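Probable mannosyltransferase KTR4 (PDB 5A07) belongs to the glycolipid 2-alpha-mannosyltransferase family of the GT-A clan and holds guanosine-5'-diphosphate and a manganese ion in its pocket. Local coordinates at residues N66-E71 and D298-P303; A292-K297 and I422-S427; P303-Y308 and Y312-F317; F317-E322 and W352-V357. All blocks are in the same frame, centred on the assembly; numbering follows the deposited sequence.

Overall arrangement
Depth orders the four contacts: the centre of contact 4 lies about 4 Å from the centre of the chain, the centres of contacts 2 and 3 about 16 Å and that of contact 1 about 22 Å. Contact 4 is buried near the nucleotide and rests on a hydroxyl–carboxylate hydrogen bond. Contacts 2 and 3, also buried, rely on van der Waals touches, a water bridge and a CA-H...O contact; the backbone of Leu296 and Ser313 joins them, and both reach one acetate. Contact 1, only partly buried, is aliphatic packing on a loop. Helix 303-308 starts at Pro303, shared by contacts 1 and 3, while Phe317 ties contact 3 to contact 4 and packs on Trp295 of contact 2.

Contact 1 (N66-E71 and D298-P303); sequences NEVLAE and DNSQNP
Val68 and Leu69, on helix 65-80, pack against a loop organised by an Asx turn, the one that Asp298 makes with Ser300 between helices 293-297 and 303-308. The two backbones come closest at Val68 and Gln301, whose CA atoms are 5.7 Å apart. Val68 straddles the carbonyl of Ser300: CG1 lies 3.5 Å from Ser300 O and CG2 3.6 Å from the same atom. With CG1 anti to the backbone N (chi1 169°), that methyl also reaches the hydroxyl, 3.6 Å from Ser300 OG, and the backbone of Gln301. The valine thus buries a carbonyl oxygen, Ser300 O, that has no polar partner in the model. The next residue, Leu69, sends CD1 obliquely across the Gln301 side chain, 3.9 Å from Gln301 CD. That amide is itself held at both ends, so the leucine meets a group of fixed orientation: NE2 bonds the carbonyls of Asn414 and Asn416, and OE1 takes Asn72 ND2, a polar link to this helix one residue past the segment. The Asx turn orders the loop in part, with Thr420 engaging Asp298 OD2 from outside, while OD1 takes two donors from Ser300. Ser300 N approaches OD1 from 37° above the carboxylate plane, at 3.0 Å, and Ser300 OG gives its proton to the syn lone pair of Asp298 OD1 at 2.7 Å.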
# COMPACT_ATOMS: atom_id res chain seq x y z
N ASN B 66 20.99 3.98 15.77
CA ASN B 66 21.89 3.11 15.05
C ASN B 66 21.84 1.71 15.51
O ASN B 66 21.97 0.81 14.72
CB ASN B 66 23.36 3.57 15.15
CG ASN B 66 23.57 4.91 14.54
OD1 ASN B 66 23.17 5.18 13.43
ND2 ASN B 66 24.22 5.77 15.27
N GLU B 67 21.74 1.51 16.81
CA GLU B 67 21.58 0.17 17.32
C GLU B 67 20.19 -0.38 16.96
O GLU B 67 20.06 -1.54 16.67
CB GLU B 67 21.69 0.19 18.84
CG GLU B 67 23.12 0.49 19.31
CD GLU B 67 23.26 0.58 20.86
OE1 GLU B 67 22.22 0.66 21.60
OE2 GLU B 67 24.42 0.56 21.34
N VAL B 68 19.20 0.47 17.05
CA VAL B 68 17.82 0.09 16.64
C VAL B 68 17.85 -0.39 15.16
O VAL B 68 17.31 -1.45 14.81
CB VAL B 68 16.89 1.31 16.81
CG1 VAL B 68 15.55 1.03 16.15
CG2 VAL B 68 16.66 1.56 18.27
N LEU B 69 18.49 0.39 14.29
CA LEU B 69 18.54 0.04 12.90
C LEU B 69 19.20 -1.34 12.78
O LEU B 69 18.77 -2.19 12.01
CB LEU B 69 19.31 1.11 12.12
CG LEU B 69 19.50 0.76 10.65
CD1 LEU B 69 18.16 0.62 9.92
CD2 LEU B 69 20.38 1.81 9.97
N ALA B 70 20.31 -1.58 13.48
CA ALA B 70 21.01 -2.86 13.32
C ALA B 70 20.13 -4.03 13.75
O ALA B 70 20.12 -5.08 13.15
CB ALA B 70 22.32 -2.88 14.14
N GLU B 71 19.44 -3.85 14.88
CA GLU B 71 18.59 -4.94 15.40
C GLU B 71 17.37 -5.18 14.46
O GLU B 71 16.98 -6.31 14.29
CB GLU B 71 18.08 -4.59 16.82
CG GLU B 71 19.20 -4.84 17.84
CD GLU B 71 18.84 -4.55 19.34
OE1 GLU B 71 17.94 -5.20 19.84
OE2 GLU B 71 19.54 -3.74 20.04
N ASP B 298 6.10 4.28 16.45
CA ASP B 298 7.45 3.87 16.65
C ASP B 298 8.41 4.96 16.27
O ASP B 298 8.61 5.29 15.08
CB ASP B 298 7.82 2.60 15.84
CG ASP B 298 9.12 1.97 16.32
OD1 ASP B 298 9.86 2.60 17.11
OD2 ASP B 298 9.51 0.88 15.82
N ASN B 299 9.10 5.50 17.29
CA ASN B 299 9.97 6.63 17.10
C ASN B 299 11.42 6.23 17.16
O ASN B 299 12.32 7.07 17.06
CB ASN B 299 9.71 7.70 18.20
CG ASN B 299 9.84 7.13 19.60
OD1 ASN B 299 9.29 6.09 19.91
ND2 ASN B 299 10.54 7.84 20.46
N SER B 300 11.68 4.94 17.25
CA SER B 300 13.03 4.51 17.56
C SER B 300 14.07 4.43 16.44
O SER B 300 15.28 4.48 16.72
CB SER B 300 13.00 3.17 18.31
OG SER B 300 12.44 2.11 17.55
N GLN B 301 13.63 4.17 15.19
CA GLN B 301 14.54 4.08 14.12
C GLN B 301 14.77 5.42 13.46
O GLN B 301 15.91 5.70 13.12
CB GLN B 301 14.04 3.12 13.04
CG GLN B 301 15.04 2.86 11.93
CD GLN B 301 14.58 1.68 11.05
OE1 GLN B 301 14.58 0.53 11.47
NE2 GLN B 301 14.20 1.99 9.82
N ASN B 302 13.72 6.19 13.24
CA ASN B 302 13.75 7.54 12.62
C ASN B 302 13.03 8.55 13.50
O ASN B 302 11.96 9.06 13.16
CB ASN B 302 13.10 7.54 11.24
CG ASN B 302 13.88 6.79 10.25
OD1 ASN B 302 15.06 7.04 10.07
ND2 ASN B 302 13.30 5.78 9.71
N PRO B 303 13.66 8.93 14.64
CA PRO B 303 13.03 9.82 15.59
C PRO B 303 12.74 11.21 15.00
O PRO B 303 11.78 11.87 15.42
CB PRO B 303 14.05 9.91 16.74
CG PRO B 303 15.32 9.34 16.22
CD PRO B 303 14.91 8.35 15.18

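Contact 2 (A292-K297 and I422-S427); sequences AFAWLK and IRHSMS. With ACT (acetate ion), chain H.
His424 comes down on Ala294 with its CB, 3.6 Å from Ala294 CB, the closest approach between the two segments. Along the same side chain, His424 CG is 3.7 Å from that methyl and His424 ND1 3.8 Å, so the ring meets the methyl obliquely. The torsion responsible sets CG anti to the carbonyl carbon (chi1 -65°). Arg423 CG lies over one face of the ring, towards its rim, and NE2, at the far end, is hydrogen-bonded outside both segments. Beside the histidine, Ser425 points its CB at the start of the short helix 293-297, and its OG sits 3.9 Å from Trp295 CB and 4.0 Å from Ala292 CB. Trp295 is the third residue after the N-cap, Ala292, and in the first turn of a helix such an N-H has no acceptor within the helix. A water supplies one: it accepts from Trp295 N at 3.1 Å and is hydrogen-bonded to Ser425 OG at 2.9 Å, joining the first turn of helix 293-297 to the end region of helix 418-425. The indole beyond Trp295 CB turns off from 422-427, to stack on Phe317 and bond Asn261 through NE1. At the other end of the short helix the Lys297 chain, bent at chi2 and chi3, carries NZ to the carbonyls of Leu53 and Gly311 and to an acetate ion, probably from the crystallisation liquor, whose OXT accepts from NZ.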
# COMPACT_ATOMS: atom_id res chain seq x y z
N ALA B 292 -3.25 -1.05 14.49
CA ALA B 292 -1.80 -1.14 14.47
C ALA B 292 -1.16 0.07 15.11
O ALA B 292 -0.41 0.79 14.49
CB ALA B 292 -1.32 -1.33 13.05
N PHE B 293 -1.43 0.30 16.40
CA PHE B 293 -1.04 1.55 17.02
C PHE B 293 0.44 1.70 17.28
O PHE B 293 0.98 2.76 17.10
CB PHE B 293 -1.82 1.76 18.33
CG PHE B 293 -3.30 1.68 18.15
CD1 PHE B 293 -3.96 2.53 17.29
CD2 PHE B 293 -4.04 0.74 18.85
CE1 PHE B 293 -5.34 2.44 17.11
CE2 PHE B 293 -5.41 0.67 18.68
CZ PHE B 293 -6.06 1.51 17.78
N ALA B 294 1.12 0.61 17.67
CA ALA B 294 2.51 0.69 17.87
C ALA B 294 3.29 1.07 16.57
O ALA B 294 4.25 1.87 16.57
CB ALA B 294 2.99 -0.63 18.46
N TRP B 295 2.87 0.49 15.48
CA TRP B 295 3.47 0.77 14.16
C TRP B 295 3.37 2.23 13.79
O TRP B 295 4.34 2.80 13.26
CB TRP B 295 2.76 -0.08 13.12
CG TRP B 295 3.20 -0.03 11.71
CD1 TRP B 295 4.40 -0.38 11.21
CD2 TRP B 295 2.40 0.35 10.58
NE1 TRP B 295 4.42 -0.23 9.85
CE2 TRP B 295 3.19 0.18 9.43
CE3 TRP B 295 1.13 0.82 10.43
CZ2 TRP B 295 2.74 0.48 8.16
CZ3 TRP B 295 0.66 1.08 9.15
CH2 TRP B 295 1.47 0.91 8.04
N LEU B 296 2.26 2.89 14.09
CA LEU B 296 2.13 4.35 13.89
C LEU B 296 3.01 5.22 14.85
O LEU B 296 3.36 6.34 14.53
CB LEU B 296 0.71 4.76 14.10
CG LEU B 296 -0.34 4.05 13.26
CD1 LEU B 296 -1.73 4.50 13.61
CD2 LEU B 296 -0.04 4.34 11.77
N LYS B 297 3.41 4.68 15.99
CA LYS B 297 4.03 5.47 17.05
C LYS B 297 5.48 5.13 17.29
O LYS B 297 6.09 5.70 18.18
CB LYS B 297 3.25 5.27 18.34
CG LYS B 297 1.81 5.63 18.30
CD LYS B 297 1.52 7.07 17.97
CE LYS B 297 2.27 8.03 18.89
NZ LYS B 297 1.90 9.49 18.62
N ILE B 422 6.67 -6.46 11.95
CA ILE B 422 6.93 -7.84 12.47
C ILE B 422 6.88 -7.83 14.00
O ILE B 422 6.21 -8.68 14.61
CB ILE B 422 8.28 -8.40 12.02
CG1 ILE B 422 8.26 -8.65 10.51
CG2 ILE B 422 8.62 -9.73 12.75
CD1 ILE B 422 9.60 -8.90 9.91
N ARG B 423 7.57 -6.90 14.59
CA ARG B 423 7.69 -6.85 16.07
C ARG B 423 6.36 -6.58 16.77
O ARG B 423 6.07 -7.20 17.80
CB ARG B 423 8.70 -5.80 16.44
CG ARG B 423 8.90 -5.58 17.96
CD ARG B 423 9.94 -4.51 18.22
NE ARG B 423 11.18 -4.99 17.69
CZ ARG B 423 11.98 -4.39 16.78
NH1 ARG B 423 11.73 -3.18 16.34
NH2 ARG B 423 13.07 -5.05 16.37
N HIS B 424 5.56 -5.68 16.23
CA HIS B 424 4.40 -5.13 16.95
C HIS B 424 3.04 -5.46 16.36
O HIS B 424 2.01 -5.35 17.05
CB HIS B 424 4.47 -3.61 17.03
CG HIS B 424 5.61 -3.13 17.84
ND1 HIS B 424 5.63 -3.24 19.22
CD2 HIS B 424 6.76 -2.55 17.48
CE1 HIS B 424 6.77 -2.75 19.66
NE2 HIS B 424 7.48 -2.33 18.63
N SER B 425 2.98 -5.82 15.09
CA SER B 425 1.70 -5.96 14.47
C SER B 425 1.36 -7.37 14.17
O SER B 425 0.22 -7.65 13.89
CB SER B 425 1.56 -5.19 13.17
OG SER B 425 1.76 -3.83 13.38
N MET B 426 2.31 -8.27 14.19
CA MET B 426 2.00 -9.65 13.84
C MET B 426 1.84 -10.52 15.09
O MET B 426 2.78 -10.65 15.86
CB MET B 426 3.07 -10.21 12.92
CG MET B 426 3.12 -9.49 11.52
SD MET B 426 4.49 -10.03 10.48
CE MET B 426 3.98 -11.63 9.94
N SER B 427 0.69 -11.15 15.25
CA SER B 427 0.56 -12.14 16.33
C SER B 427 0.97 -13.50 15.83
O SER B 427 1.36 -13.67 14.65
CB SER B 427 -0.87 -12.18 16.81
OG SER B 427 -1.71 -12.73 15.80
C ACT H . 3.18 12.55 20.63
O ACT H . 4.35 12.10 20.78
OXT ACT H . 2.22 11.91 20.14
CH3 ACT H . 2.90 13.98 21.07
O HOH W 1 1.21 -2.17 15.66

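Contact 3 (P303-Y308 and Y312-F317); sequences PKNYDY and YSTCHF. With ACT (acetate ion), chain H.
A CA-H...O contact links Tyr306 of helix 303-308 to Tyr312: Tyr306 CA lies 3.3 Å from Tyr312 O, with 156° at the hydrogen. Thr309 OG1 lies at hydrogen-bonding range of both Tyr312 O and Asn305 O, its one proton presumably shared or alternating between them. The Tyr306 ring stands obliquely to this backbone, its CD2 3.9 Å from Tyr312 N. Its hydroxyl reaches an acetate ion, but at a separation too short to be trusted in detail, and it also meets Lys297 NZ. Alongside, Asn305 CB rests 3.6 Å from Ser313 O, and its side chain crosses that of Thr314 at about a right angle, with Thr314 CG2 3.9 Å from Asn305 CB. Segment 312-317 keeps its shape through its own bonds. Ser313 OG accepts from Cys315 N at 3.0 Å, an ST turn. His316 ND1 donates to Thr314 O at 3.0 Å, with the acceptor in the plane of the imidazole and the N-H...O line straight at 180°. Tyr312 OH closes on Cys315 O at 2.7 Å. Placed between helix 293-297, which bonds Ser313 through Leu296 and Trp295, and helix 354-365, against which Tyr312 and His316 pack, the segment runs into strand 316-317 beside strand 256-262, while Cys315 is joined to Cys417 by a disulfide.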
# COMPACT_ATOMS: atom_id res chain seq x y z
N PRO B 303 13.66 8.93 14.64
CA PRO B 303 13.03 9.82 15.59
C PRO B 303 12.74 11.21 15.00
O PRO B 303 11.78 11.87 15.42
CB PRO B 303 14.05 9.91 16.74
CG PRO B 303 15.32 9.34 16.22
CD PRO B 303 14.91 8.35 15.18
N LYS B 304 13.52 11.62 14.04
CA LYS B 304 13.27 12.95 13.44
C LYS B 304 12.03 12.96 12.63
O LYS B 304 11.36 14.00 12.53
CB LYS B 304 14.41 13.36 12.52
CG LYS B 304 15.75 13.49 13.18
CD LYS B 304 16.81 13.44 12.09
CE LYS B 304 17.40 14.80 11.80
NZ LYS B 304 18.79 14.76 12.34
N ASN B 305 11.66 11.79 12.05
CA ASN B 305 10.31 11.71 11.37
C ASN B 305 9.16 11.92 12.31
O ASN B 305 8.19 12.62 12.02
CB ASN B 305 10.09 10.34 10.65
CG ASN B 305 10.95 10.16 9.42
OD1 ASN B 305 10.56 9.53 8.38
ND2 ASN B 305 12.12 10.62 9.51
N TYR B 306 9.25 11.25 13.44
CA TYR B 306 8.24 11.29 14.44
C TYR B 306 8.10 12.71 15.05
O TYR B 306 7.01 13.20 15.28
CB TYR B 306 8.65 10.32 15.57
CG TYR B 306 7.61 10.24 16.67
CD1 TYR B 306 7.58 11.15 17.71
CD2 TYR B 306 6.68 9.27 16.66
CE1 TYR B 306 6.64 11.07 18.70
CE2 TYR B 306 5.76 9.16 17.66
CZ TYR B 306 5.75 10.05 18.70
OH TYR B 306 4.74 9.98 19.64
N ASP B 307 9.24 13.37 15.27
CA ASP B 307 9.20 14.75 15.79
C ASP B 307 8.66 15.71 14.79
O ASP B 307 7.88 16.56 15.14
CB ASP B 307 10.60 15.24 16.13
CG ASP B 307 11.13 14.60 17.34
OD1 ASP B 307 10.35 14.01 18.16
OD2 ASP B 307 12.36 14.65 17.44
N TYR B 308 9.04 15.54 13.52
CA TYR B 308 8.54 16.48 12.52
C TYR B 308 7.03 16.44 12.37
O TYR B 308 6.39 17.45 12.20
CB TYR B 308 9.26 16.24 11.19
CG TYR B 308 8.88 17.23 10.14
CD1 TYR B 308 7.73 17.05 9.38
CD2 TYR B 308 9.65 18.38 9.91
CE1 TYR B 308 7.35 17.96 8.42
CE2 TYR B 308 9.26 19.30 8.95
CZ TYR B 308 8.12 19.08 8.20
OH TYR B 308 7.71 19.96 7.25
N TYR B 312 3.86 10.79 14.44
CA TYR B 312 3.64 9.70 13.48
C TYR B 312 4.98 9.19 12.99
O TYR B 312 5.84 9.95 12.55
CB TYR B 312 2.81 10.19 12.29
CG TYR B 312 2.59 9.23 11.12
CD1 TYR B 312 2.46 7.87 11.29
CD2 TYR B 312 2.38 9.75 9.84
CE1 TYR B 312 2.23 7.02 10.17
CE2 TYR B 312 2.15 8.91 8.75
CZ TYR B 312 2.08 7.54 8.93
OH TYR B 312 1.84 6.74 7.82
N SER B 313 5.17 7.89 13.09
CA SER B 313 6.41 7.27 12.62
C SER B 313 6.70 7.53 11.15
O SER B 313 7.83 7.51 10.74
CB SER B 313 6.32 5.73 12.85
OG SER B 313 5.22 5.19 12.07
N THR B 314 5.63 7.74 10.41
CA THR B 314 5.55 7.84 8.94
C THR B 314 5.59 6.50 8.28
O THR B 314 5.61 6.41 7.04
CB THR B 314 6.53 8.84 8.30
OG1 THR B 314 7.85 8.30 8.32
CG2 THR B 314 6.51 10.13 9.04
N CYS B 315 5.52 5.41 9.06
CA CYS B 315 5.45 4.07 8.42
C CYS B 315 4.15 3.90 7.64
O CYS B 315 3.08 4.35 8.05
CB CYS B 315 5.58 2.97 9.46
SG CYS B 315 7.23 2.97 10.19
N HIS B 316 4.27 3.28 6.44
CA HIS B 316 3.16 3.04 5.60
C HIS B 316 3.36 1.80 4.73
O HIS B 316 4.49 1.42 4.44
CB HIS B 316 2.87 4.29 4.74
CG HIS B 316 3.98 4.67 3.82
ND1 HIS B 316 5.10 5.38 4.23
CD2 HIS B 316 4.16 4.40 2.52
CE1 HIS B 316 5.91 5.54 3.19
NE2 HIS B 316 5.35 4.97 2.14
N PHE B 317 2.26 1.20 4.30
CA PHE B 317 2.33 0.14 3.29
C PHE B 317 2.68 0.84 1.99
O PHE B 317 2.12 1.89 1.69
CB PHE B 317 1.00 -0.58 3.16
CG PHE B 317 0.46 -1.03 4.49
CD1 PHE B 317 1.14 -2.01 5.20
CD2 PHE B 317 -0.70 -0.49 5.02
CE1 PHE B 317 0.72 -2.39 6.48
CE2 PHE B 317 -1.14 -0.88 6.25
CZ PHE B 317 -0.43 -1.82 6.97
C ACT H . 3.18 12.55 20.63
O ACT H . 4.35 12.10 20.78
OXT ACT H . 2.22 11.91 20.14
CH3 ACT H . 2.90 13.98 21.07

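Contact 4 (F317-E322 and W352-V357); sequences FWTNFE and WGDAPV
Thr319 and Asp354 make the tight part of this contact: Thr319 OG1 donates to Asp354 OD2 at 2.7 Å, meeting the oxygen from 38° above the carboxylate plane. Their side chains lie alongside in opposite directions. Thr319, the second residue of a type I turn from Trp318 to Phe321, also straddles Ala355, in the first turn of helix 354-365: CG2 lies 3.6 Å from Ala355 CA, and OG1 3.5 Å from Ala355 CB. Ala355 CB also lies 3.5 Å from Phe317 O. The Phe317 side chain stays clear of the other segment and meets the ring of Phe258. Trp318, partly exposed, is loose towards the helix only: its indole packs on Leu260 and Leu262, meets the ring of the manganese ligand His381, and has Asn320 ND2 3.1 Å above its centre. The site lies near the ligands, with the side chain of Asp354 about 6 Å from guanosine-5'-diphosphate and that of Thr319 about 9 Å from manganese. Asp354 OD2 is held by two donors, since Arg230 NH1 forms a salt bridge to it. Glu322 OE2, 4.8 Å from Asp354 OD2, shares Arg230 and adds Arg358; the two arginines probably offset the repulsion between the carboxylates.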
# COMPACT_ATOMS: atom_id res chain seq x y z
N PHE B 317 2.26 1.20 4.30
CA PHE B 317 2.33 0.14 3.29
C PHE B 317 2.68 0.84 1.99
O PHE B 317 2.12 1.89 1.69
CB PHE B 317 1.00 -0.58 3.16
CG PHE B 317 0.46 -1.03 4.49
CD1 PHE B 317 1.14 -2.01 5.20
CD2 PHE B 317 -0.70 -0.49 5.02
CE1 PHE B 317 0.72 -2.39 6.48
CE2 PHE B 317 -1.14 -0.88 6.25
CZ PHE B 317 -0.43 -1.82 6.97
N TRP B 318 3.56 0.23 1.21
CA TRP B 318 4.00 0.86 -0.03
C TRP B 318 3.10 0.49 -1.17
O TRP B 318 3.29 -0.55 -1.85
CB TRP B 318 5.43 0.45 -0.32
CG TRP B 318 6.17 1.48 -1.19
CD1 TRP B 318 5.99 2.82 -1.20
CD2 TRP B 318 7.21 1.19 -2.09
NE1 TRP B 318 6.92 3.41 -2.09
CE2 TRP B 318 7.66 2.42 -2.64
CE3 TRP B 318 7.78 0.02 -2.55
CZ2 TRP B 318 8.64 2.47 -3.61
CZ3 TRP B 318 8.81 0.10 -3.47
CH2 TRP B 318 9.23 1.31 -3.96
N THR B 319 2.14 1.35 -1.39
CA THR B 319 0.93 1.02 -2.15
C THR B 319 1.10 0.82 -3.67
O THR B 319 0.14 0.48 -4.33
CB THR B 319 -0.15 2.12 -1.96
OG1 THR B 319 0.42 3.38 -2.31
CG2 THR B 319 -0.63 2.11 -0.47
N ASN B 320 2.29 1.00 -4.25
CA ASN B 320 2.40 0.66 -5.66
C ASN B 320 1.97 -0.77 -5.95
O ASN B 320 1.56 -1.09 -7.05
CB ASN B 320 3.76 1.01 -6.25
CG ASN B 320 4.95 0.44 -5.48
OD1 ASN B 320 5.12 -0.76 -5.42
ND2 ASN B 320 5.79 1.30 -4.99
N PHE B 321 2.15 -1.65 -4.98
CA PHE B 321 1.48 -2.97 -4.93
C PHE B 321 0.49 -2.94 -3.79
O PHE B 321 0.84 -2.50 -2.70
CB PHE B 321 2.51 -4.06 -4.61
CG PHE B 321 1.89 -5.42 -4.24
CD1 PHE B 321 1.41 -5.65 -2.96
CD2 PHE B 321 1.73 -6.38 -5.16
CE1 PHE B 321 0.84 -6.88 -2.61
CE2 PHE B 321 1.16 -7.58 -4.85
CZ PHE B 321 0.70 -7.84 -3.58
N GLU B 322 -0.75 -3.31 -4.02
CA GLU B 322 -1.65 -3.54 -2.88
C GLU B 322 -2.78 -4.48 -3.36
O GLU B 322 -3.17 -4.44 -4.55
CB GLU B 322 -2.15 -2.25 -2.25
CG GLU B 322 -2.87 -1.32 -3.21
CD GLU B 322 -3.34 -0.01 -2.61
OE1 GLU B 322 -3.39 0.22 -1.36
OE2 GLU B 322 -3.72 0.84 -3.44
N TRP B 352 0.35 15.05 0.32
CA TRP B 352 -0.03 13.84 0.99
C TRP B 352 -0.18 12.69 -0.04
O TRP B 352 -1.00 12.78 -0.95
CB TRP B 352 -1.36 14.02 1.70
CG TRP B 352 -1.37 14.96 2.87
CD1 TRP B 352 -0.32 15.52 3.46
CD2 TRP B 352 -2.54 15.45 3.55
NE1 TRP B 352 -0.73 16.30 4.50
CE2 TRP B 352 -2.10 16.29 4.56
CE3 TRP B 352 -3.91 15.26 3.39
CZ2 TRP B 352 -2.97 16.95 5.43
CZ3 TRP B 352 -4.80 15.95 4.25
CH2 TRP B 352 -4.31 16.77 5.26
N GLY B 353 0.59 11.61 0.13
CA GLY B 353 0.49 10.42 -0.71
C GLY B 353 -0.66 9.51 -0.35
O GLY B 353 -1.14 9.49 0.80
N ASP B 354 -1.12 8.75 -1.33
CA ASP B 354 -2.13 7.74 -1.07
C ASP B 354 -1.65 6.68 -0.04
O ASP B 354 -2.45 6.15 0.70
CB ASP B 354 -2.66 7.09 -2.31
CG ASP B 354 -1.59 6.34 -3.11
OD1 ASP B 354 -0.81 6.96 -3.83
OD2 ASP B 354 -1.58 5.11 -3.00
N ALA B 355 -0.36 6.40 -0.04
CA ALA B 355 0.22 5.37 0.83
C ALA B 355 0.07 5.70 2.35
O ALA B 355 -0.58 4.94 3.06
CB ALA B 355 1.63 5.09 0.44
N PRO B 356 0.51 6.88 2.81
CA PRO B 356 0.24 7.18 4.23
C PRO B 356 -1.21 7.31 4.60
O PRO B 356 -1.63 6.92 5.69
CB PRO B 356 1.07 8.47 4.50
CG PRO B 356 1.29 9.07 3.11
CD PRO B 356 1.37 7.89 2.18
N VAL B 357 -2.00 7.88 3.71
CA VAL B 357 -3.42 8.01 3.95
C VAL B 357 -4.12 6.70 4.06
O VAL B 357 -4.90 6.45 5.01
CB VAL B 357 -4.06 8.88 2.84
CG1 VAL B 357 -5.60 8.85 2.88
CG2 VAL B 357 -3.53 10.30 2.93